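Local atomic coordinates of predicted ATPase of the ABC class (Vibrio vulnificus, PDB entry 5D6A), a protein that probably hydrolyses ATP as an ABC-class ATPase, binding the analogue adenylyl-imidodiphosphate (AMP-PNP) here, though its cellular role is not established. Residues D127-L132 / D539-N544; V509-W514 / G549-P554; F73-A78 / L140-N145. All blocks are in the same frame, centred on the assembly; numbering follows the deposited sequence.

Interaction 1: D127-L132 / D539-N544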
# COMPACT_ATOMS: atom_id res chain seq x y z
N ASP A 127 -20.85 -4.62 12.51
CA ASP A 127 -21.29 -4.45 13.89
C ASP A 127 -20.52 -3.23 14.36
O ASP A 127 -19.41 -3.34 14.87
CB ASP A 127 -20.97 -5.71 14.70
CG ASP A 127 -21.50 -5.65 16.12
OD1 ASP A 127 -21.89 -4.56 16.58
OD2 ASP A 127 -21.52 -6.70 16.78
N SER A 128 -21.12 -2.06 14.17
CA SER A 128 -20.48 -0.77 14.47
C SER A 128 -20.99 -0.05 15.71
O SER A 128 -22.08 -0.33 16.20
CB SER A 128 -20.68 0.15 13.27
OG SER A 128 -20.16 1.44 13.52
N THR A 129 -20.19 0.90 16.19
CA THR A 129 -20.54 1.72 17.35
C THR A 129 -21.24 3.02 16.96
O THR A 129 -21.64 3.79 17.83
CB THR A 129 -19.30 2.07 18.21
OG1 THR A 129 -18.34 2.78 17.41
CG2 THR A 129 -18.66 0.81 18.76
N SER A 130 -21.38 3.26 15.66
CA SER A 130 -22.06 4.47 15.20
C SER A 130 -23.52 4.44 15.64
O SER A 130 -24.12 5.48 15.90
CB SER A 130 -21.94 4.62 13.68
OG SER A 130 -22.42 3.47 13.01
N VAL A 131 -24.08 3.23 15.72
CA VAL A 131 -25.45 3.03 16.18
C VAL A 131 -25.49 1.74 17.01
O VAL A 131 -25.22 0.65 16.50
CB VAL A 131 -26.46 2.92 15.02
CG1 VAL A 131 -27.86 2.65 15.55
CG2 VAL A 131 -26.45 4.20 14.19
N LEU A 132 -25.82 1.87 18.30
CA LEU A 132 -25.87 0.73 19.21
C LEU A 132 -27.23 0.56 19.87
O LEU A 132 -27.92 1.54 20.15
CB LEU A 132 -24.84 0.94 20.32
CG LEU A 132 -23.37 0.99 19.91
CD1 LEU A 132 -22.51 1.44 21.09
CD2 LEU A 132 -22.92 -0.37 19.39
N ASP A 539 -19.93 -10.25 22.20
CA ASP A 539 -21.21 -9.55 22.03
C ASP A 539 -21.24 -8.16 22.69
O ASP A 539 -21.76 -7.21 22.10
CB ASP A 539 -22.37 -10.43 22.51
CG ASP A 539 -23.72 -10.00 21.92
OD1 ASP A 539 -23.89 -8.81 21.59
OD2 ASP A 539 -24.60 -10.87 21.80
N ALA A 540 -20.70 -8.04 23.90
CA ALA A 540 -20.62 -6.74 24.58
C ALA A 540 -19.22 -6.13 24.36
O ALA A 540 -18.70 -5.42 25.22
CB ALA A 540 -20.92 -6.89 26.06
N TRP A 541 -18.64 -6.42 23.20
CA TRP A 541 -17.29 -5.98 22.83
C TRP A 541 -17.01 -4.48 22.99
O TRP A 541 -15.87 -4.09 23.27
CB TRP A 541 -17.04 -6.37 21.36
CG TRP A 541 -17.92 -5.63 20.38
CD1 TRP A 541 -19.22 -5.90 20.09
CD2 TRP A 541 -17.54 -4.51 19.57
NE1 TRP A 541 -19.69 -5.02 19.14
CE2 TRP A 541 -18.68 -4.16 18.81
CE3 TRP A 541 -16.36 -3.78 19.41
CZ2 TRP A 541 -18.67 -3.10 17.91
CZ3 TRP A 541 -16.35 -2.73 18.51
CH2 TRP A 541 -17.50 -2.40 17.77
N PHE A 542 -18.03 -3.66 22.81
CA PHE A 542 -17.87 -2.20 22.86
C PHE A 542 -17.89 -1.56 24.25
O PHE A 542 -17.42 -0.43 24.40
CB PHE A 542 -18.94 -1.52 22.00
CG PHE A 542 -20.35 -1.78 22.45
CD1 PHE A 542 -20.92 -1.02 23.47
CD2 PHE A 542 -21.11 -2.78 21.86
CE1 PHE A 542 -22.22 -1.26 23.89
CE2 PHE A 542 -22.41 -3.03 22.28
CZ PHE A 542 -22.96 -2.27 23.29
N GLN A 543 -18.41 -2.26 25.26
CA GLN A 543 -18.52 -1.66 26.60
C GLN A 543 -17.17 -1.30 27.23
O GLN A 543 -17.09 -0.31 27.95
CB GLN A 543 -19.33 -2.54 27.56
CG GLN A 543 -18.67 -3.85 27.97
CD GLN A 543 -19.48 -4.62 29.01
OE1 GLN A 543 -20.51 -4.15 29.48
NE2 GLN A 543 -19.00 -5.81 29.37
N ASN A 544 -16.13 -2.08 26.96
CA ASN A 544 -14.81 -1.82 27.54
C ASN A 544 -13.88 -0.96 26.67
O ASN A 544 -12.70 -0.79 27.00
CB ASN A 544 -14.12 -3.13 27.94
CG ASN A 544 -14.76 -3.78 29.17
OD1 ASN A 544 -15.65 -3.21 29.79
ND2 ASN A 544 -14.28 -4.96 29.52
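Trp-541 and Phe-542, consecutive residues of a turn in the C-terminal part of the chain, reach across to segment 127-132, a loop that leads into strand 131-133. The indole meets both a carboxylate and a methyl group there, whereas the phenyl ring meets apolar groups.

The polar part is slight. The indole NE1 of Trp-541 gives a weak hydrogen bond to OD1 of Asp-127, 3.4 Å long and bent to 142° at the hydrogen. Carboxylate and indole stand nearly at right angles. With CG of Asp-127 anti to the backbone N (chi1 -175°), the acid group is carried out to the indole nitrogen, while its stronger partner is Arg-99, which forms a salt bridge with the same OD1. The backbone O of Asp-127 approaches the benzo part of the indole obliquely.

The apolar part rests on Thr-129 and Leu-132. The methyl CG2 of Thr-129 touches CH2 of Trp-541 at 3.6 Å and CB of Phe-542 at 4.0 Å; its hydroxyl OG1 turns to the backbone oxygens of His-548 and Leu-551. Over one face of the Phe-542 ring sits CD1 of Leu-132, a CH-pi contact 4.0 Å from the centroid and 19° off the normal, and the second methyl, CD2, reaches the CD2-CE2 side of the same ring.

Two turns shape the partners: an ST turn, in which Ser-128 OG accepts from the N of Ser-130, and a type I beta turn from Ala-540 to Gln-543. Helix 92-109 packs against the 127-132 side through Leu-96, Arg-99 and Ala-103, and strand 137-144 runs beside 131-133. The contact sets the loop between helices 529-536 and 556-564 against the N-terminal sheet at strand 131-133.

Interaction 2: V509-W514 / G549-P554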
# COMPACT_ATOMS: atom_id res chain seq x y z
N VAL A 509 -9.93 -1.33 12.31
CA VAL A 509 -8.50 -1.19 12.61
C VAL A 509 -8.39 -0.47 13.96
O VAL A 509 -7.55 -0.82 14.80
CB VAL A 509 -7.73 -0.42 11.52
CG1 VAL A 509 -6.28 -0.23 11.91
CG2 VAL A 509 -7.82 -1.16 10.19
N ASN A 510 -9.23 0.55 14.17
CA ASN A 510 -9.25 1.25 15.45
C ASN A 510 -9.66 0.29 16.55
O ASN A 510 -9.06 0.27 17.62
CB ASN A 510 -10.21 2.45 15.42
CG ASN A 510 -9.64 3.64 14.68
OD1 ASN A 510 -8.45 3.93 14.77
ND2 ASN A 510 -10.51 4.36 13.97
N ALA A 511 -10.67 -0.53 16.26
CA ALA A 511 -11.15 -1.51 17.22
C ALA A 511 -10.03 -2.49 17.57
O ALA A 511 -9.92 -2.91 18.72
CB ALA A 511 -12.36 -2.25 16.67
N ILE A 512 -9.22 -2.86 16.58
CA ILE A 512 -8.10 -3.77 16.81
C ILE A 512 -7.15 -3.14 17.83
O ILE A 512 -6.69 -3.81 18.76
CB ILE A 512 -7.35 -4.11 15.50
CG1 ILE A 512 -8.20 -5.03 14.62
CG2 ILE A 512 -6.03 -4.81 15.80
CD1 ILE A 512 -7.65 -5.27 13.23
N GLY A 513 -6.88 -1.85 17.67
CA GLY A 513 -6.00 -1.14 18.59
C GLY A 513 -6.58 -1.08 19.99
O GLY A 513 -5.84 -1.18 20.98
N TRP A 514 -7.90 -0.92 20.10
CA TRP A 514 -8.53 -0.86 21.42
C TRP A 514 -8.67 -2.23 22.08
O TRP A 514 -8.92 -2.32 23.28
CB TRP A 514 -9.83 -0.06 21.37
CG TRP A 514 -9.54 1.39 21.17
CD1 TRP A 514 -9.67 2.11 20.02
CD2 TRP A 514 -8.98 2.29 22.14
NE1 TRP A 514 -9.27 3.41 20.22
CE2 TRP A 514 -8.84 3.54 21.51
CE3 TRP A 514 -8.61 2.16 23.48
CZ2 TRP A 514 -8.34 4.66 22.18
CZ3 TRP A 514 -8.11 3.27 24.15
CH2 TRP A 514 -7.98 4.51 23.49
N GLY A 549 -17.45 6.68 18.14
CA GLY A 549 -18.45 6.31 17.14
C GLY A 549 -17.86 5.68 15.89
O GLY A 549 -18.60 5.26 15.00
N ASP A 550 -16.53 5.61 15.82
CA ASP A 550 -15.85 5.03 14.66
C ASP A 550 -15.11 3.73 15.01
O ASP A 550 -13.89 3.62 14.83
CB ASP A 550 -14.91 6.07 14.01
CG ASP A 550 -13.98 6.74 15.01
OD1 ASP A 550 -14.16 6.55 16.23
OD2 ASP A 550 -13.06 7.48 14.57
N LEU A 551 -15.88 2.76 15.50
CA LEU A 551 -15.37 1.44 15.85
C LEU A 551 -16.30 0.36 15.30
O LEU A 551 -17.53 0.51 15.34
CB LEU A 551 -15.27 1.30 17.37
CG LEU A 551 -14.30 2.22 18.12
CD1 LEU A 551 -14.50 2.08 19.63
CD2 LEU A 551 -12.86 1.94 17.74
N ALA A 552 -15.71 -0.73 14.80
CA ALA A 552 -16.46 -1.86 14.25
C ALA A 552 -15.84 -3.16 14.75
O ALA A 552 -14.62 -3.29 14.75
CB ALA A 552 -16.44 -1.81 12.73
N LYS A 553 -16.68 -4.11 15.17
CA LYS A 553 -16.16 -5.38 15.69
C LYS A 553 -15.25 -6.07 14.69
O LYS A 553 -15.68 -6.40 13.58
CB LYS A 553 -17.28 -6.35 16.09
CG LYS A 553 -16.74 -7.70 16.55
CD LYS A 553 -17.80 -8.73 16.90
CE LYS A 553 -18.57 -8.34 18.15
NZ LYS A 553 -19.47 -9.43 18.61
N PRO A 554 -13.98 -6.29 15.08
CA PRO A 554 -13.04 -6.98 14.21
C PRO A 554 -13.04 -8.47 14.50
O PRO A 554 -13.48 -8.89 15.57
CB PRO A 554 -11.71 -6.38 14.64
CG PRO A 554 -11.88 -6.15 16.11
CD PRO A 554 -13.34 -5.86 16.33
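Leu-551 lays its CD2 methyl against helix 506-519, 3.6 Å from CB of Asn-510 and equally near the backbone N of Ala-511. The same methyl lies 3.9 Å from CD1 of Trp-514, one helical turn on, where leucine and indole cross at about a right angle. CG of Leu-551 lies anti to the carbonyl carbon (chi1 -63°), and chi2 of 172° then turns CD2 to the helix.

Further along, Ala-511 points its CB at the extended chain, 3.8 Å from CD of Pro-554 and close to the backbone O of Ala-552. The proline ring also passes alongside Ile-512, whose CG1 is 3.8 Å from its CB, and Val-559 of helix 556-564 touches both residues.

At the other end the ND2 of Asn-510 is 3.6 Å from the backbone O of Asp-550. The carboxylate of Asp-550 looks instead to Arg-72 and Arg-143, with a salt bridge to each.

No hydrogen bond links 509-514 to 549-554. Their contact is therefore one of shape and apolar burial; the CA atoms of Ala-511 and Leu-551 are 5.3 Å apart, consistent with the small side chain on the helix, while the Asp-550 carboxylate and the backbone O of Leu-551 bond to the N-terminal region.

Interaction 3: F73-A78 / L140-N145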
# COMPACT_ATOMS: atom_id res chain seq x y z
N PHE A 73 -19.62 13.44 19.59
CA PHE A 73 -20.93 13.59 20.22
C PHE A 73 -21.62 12.23 20.32
O PHE A 73 -21.30 11.31 19.57
CB PHE A 73 -21.82 14.52 19.40
CG PHE A 73 -21.53 15.99 19.60
CD1 PHE A 73 -20.31 16.54 19.23
CD2 PHE A 73 -22.52 16.83 20.09
CE1 PHE A 73 -20.07 17.89 19.40
CE2 PHE A 73 -22.28 18.18 20.26
CZ PHE A 73 -21.05 18.72 19.91
N ARG A 74 -22.57 12.12 21.24
CA ARG A 74 -23.37 10.90 21.40
C ARG A 74 -24.77 11.30 21.79
O ARG A 74 -24.97 12.30 22.47
CB ARG A 74 -22.78 9.96 22.46
CG ARG A 74 -21.40 9.44 22.13
CD ARG A 74 -20.92 8.39 23.13
NE ARG A 74 -20.86 8.90 24.50
CZ ARG A 74 -21.78 8.70 25.44
NH1 ARG A 74 -22.87 7.98 25.20
NH2 ARG A 74 -21.61 9.22 26.65
N ALA A 75 -25.75 10.52 21.36
CA ALA A 75 -27.15 10.80 21.68
C ALA A 75 -27.86 9.51 22.04
O ALA A 75 -27.67 8.48 21.40
CB ALA A 75 -27.84 11.46 20.50
N PHE A 76 -28.70 9.57 23.07
CA PHE A 76 -29.44 8.40 23.53
C PHE A 76 -30.95 8.61 23.46
O PHE A 76 -31.45 9.67 23.80
CB PHE A 76 -29.03 8.05 24.96
CG PHE A 76 -29.86 6.97 25.58
CD1 PHE A 76 -29.61 5.64 25.28
CD2 PHE A 76 -30.89 7.28 26.45
CE1 PHE A 76 -30.37 4.63 25.85
CE2 PHE A 76 -31.67 6.29 27.01
CZ PHE A 76 -31.40 4.96 26.71
N ARG A 77 -31.66 7.57 23.02
CA ARG A 77 -33.11 7.60 22.94
C ARG A 77 -33.74 6.30 23.43
O ARG A 77 -33.48 5.24 22.87
CB ARG A 77 -33.58 7.82 21.50
CG ARG A 77 -33.18 9.14 20.89
CD ARG A 77 -34.22 9.53 19.86
NE ARG A 77 -35.50 9.83 20.50
CZ ARG A 77 -36.64 10.06 19.87
NH1 ARG A 77 -37.74 10.33 20.56
NH2 ARG A 77 -36.71 10.00 18.54
N ALA A 78 -34.58 6.40 24.46
CA ALA A 78 -35.26 5.24 25.03
C ALA A 78 -36.26 4.66 24.02
O ALA A 78 -36.90 5.41 23.29
CB ALA A 78 -35.97 5.63 26.31
N LEU A 140 -26.67 6.75 19.45
CA LEU A 140 -26.03 7.23 18.24
C LEU A 140 -24.71 7.87 18.62
O LEU A 140 -24.62 8.59 19.61
CB LEU A 140 -26.89 8.28 17.55
CG LEU A 140 -28.31 7.88 17.18
CD1 LEU A 140 -29.01 9.07 16.54
CD2 LEU A 140 -28.33 6.67 16.26
N ARG A 141 -23.68 7.60 17.81
CA ARG A 141 -22.37 8.18 18.03
C ARG A 141 -21.91 8.80 16.72
O ARG A 141 -21.97 8.16 15.67
CB ARG A 141 -21.38 7.13 18.51
CG ARG A 141 -21.77 6.48 19.83
CD ARG A 141 -20.66 5.60 20.34
NE ARG A 141 -21.00 4.94 21.60
CZ ARG A 141 -20.23 4.04 22.20
NH1 ARG A 141 -19.07 3.67 21.67
NH2 ARG A 141 -20.64 3.50 23.34
N PHE A 142 -21.46 10.05 16.79
CA PHE A 142 -21.06 10.78 15.60
C PHE A 142 -20.16 11.96 15.96
O PHE A 142 -19.89 12.22 17.13
CB PHE A 142 -22.32 11.27 14.87
CG PHE A 142 -23.28 12.01 15.77
CD1 PHE A 142 -24.25 11.32 16.47
CD2 PHE A 142 -23.19 13.38 15.92
CE1 PHE A 142 -25.13 11.98 17.30
CE2 PHE A 142 -24.07 14.06 16.75
CZ PHE A 142 -25.04 13.35 17.45
N ARG A 143 -19.71 12.68 14.93
CA ARG A 143 -18.85 13.85 15.12
C ARG A 143 -19.55 15.13 14.70
O ARG A 143 -20.50 15.11 13.91
CB ARG A 143 -17.57 13.69 14.30
CG ARG A 143 -16.69 12.51 14.69
CD ARG A 143 -15.51 12.44 13.75
NE ARG A 143 -14.54 11.40 14.09
CZ ARG A 143 -13.48 11.57 14.89
NH1 ARG A 143 -13.22 12.74 15.45
NH2 ARG A 143 -12.67 10.54 15.12
N VAL A 144 -19.09 16.25 15.25
CA VAL A 144 -19.63 17.57 14.93
C VAL A 144 -18.48 18.57 14.83
O VAL A 144 -17.86 18.91 15.84
CB VAL A 144 -20.64 18.07 15.99
CG1 VAL A 144 -21.10 19.49 15.68
CG2 VAL A 144 -21.83 17.12 16.07
N ASN A 145 -18.18 19.02 13.62
CA ASN A 145 -17.11 19.97 13.40
C ASN A 145 -17.56 21.37 13.84
O ASN A 145 -18.29 22.05 13.12
CB ASN A 145 -16.69 19.97 11.93
CG ASN A 145 -15.44 20.79 11.67
OD1 ASN A 145 -14.87 21.39 12.58
ND2 ASN A 145 -15.00 20.81 10.42
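Phe-73 and Phe-142 face each other as a hydrogen-bonded pair of antiparallel strands, and Phe-73 buries more surface here than any other residue of the two segments. Its N bonds to the O of Phe-142 at 2.8 Å, and its O accepts from the N of Phe-142 at 3.1 Å. The Phe-73 ring has the side chain of Val-144 over one face, with CG2 3.7 Å from the centroid in a CH-pi contact.

Phe-142 has its CG between the backbone N and carbonyl carbon (chi1 51°), which turns the ring toward strand 71-78: CE2 comes to 3.5 Å from CB of Phe-73, and CB of Ala-75 meets the ring at its edge. Ala-75 continues the ladder as the second hydrogen-bonded pair, with Leu-140, where both backbone bonds are 2.8 Å.

Between these pairs, Arg-74 and Arg-141 project to the other face and run side by side, their CG atoms 3.8 Å apart. Glu-139 forms salt bridges with both, Asp-60 takes a second bond from Arg-74, and Arg-141 also reaches the backbone O of His-548.

Strand 56-61 lies along the far side of strand 71-78, and 131-133 pairs with 137-144. Helix 155-172 packs on the apolar face, placing Ile-170 against Ala-75, Leu-140 and Phe-142.

In the fold
The three contacts form a continuous path from the N-terminal sheet to the C-terminal region. Interactions 1 and 2, their centres about 9 Å apart, are sewn together by probable backbone hydrogen bonds from Thr-129 N to Leu-551 O (2.8 Å) and from Lys-553 N to Asp-127 O (2.9 Å). Interaction 3 is centred about 14 Å from interaction 1, whose strand 131-133 neighbours strand 137-144 in the same sheet: Arg-141 N lies 2.9 Å from Ser-130 O, a probable hydrogen bond. Interactions 2 and 3, with centres about 17 Å apart, are bridged by Arg-143 and Asp-550. None of the segments falls within the 217-428 span containing the AMP-PNP pocket residues.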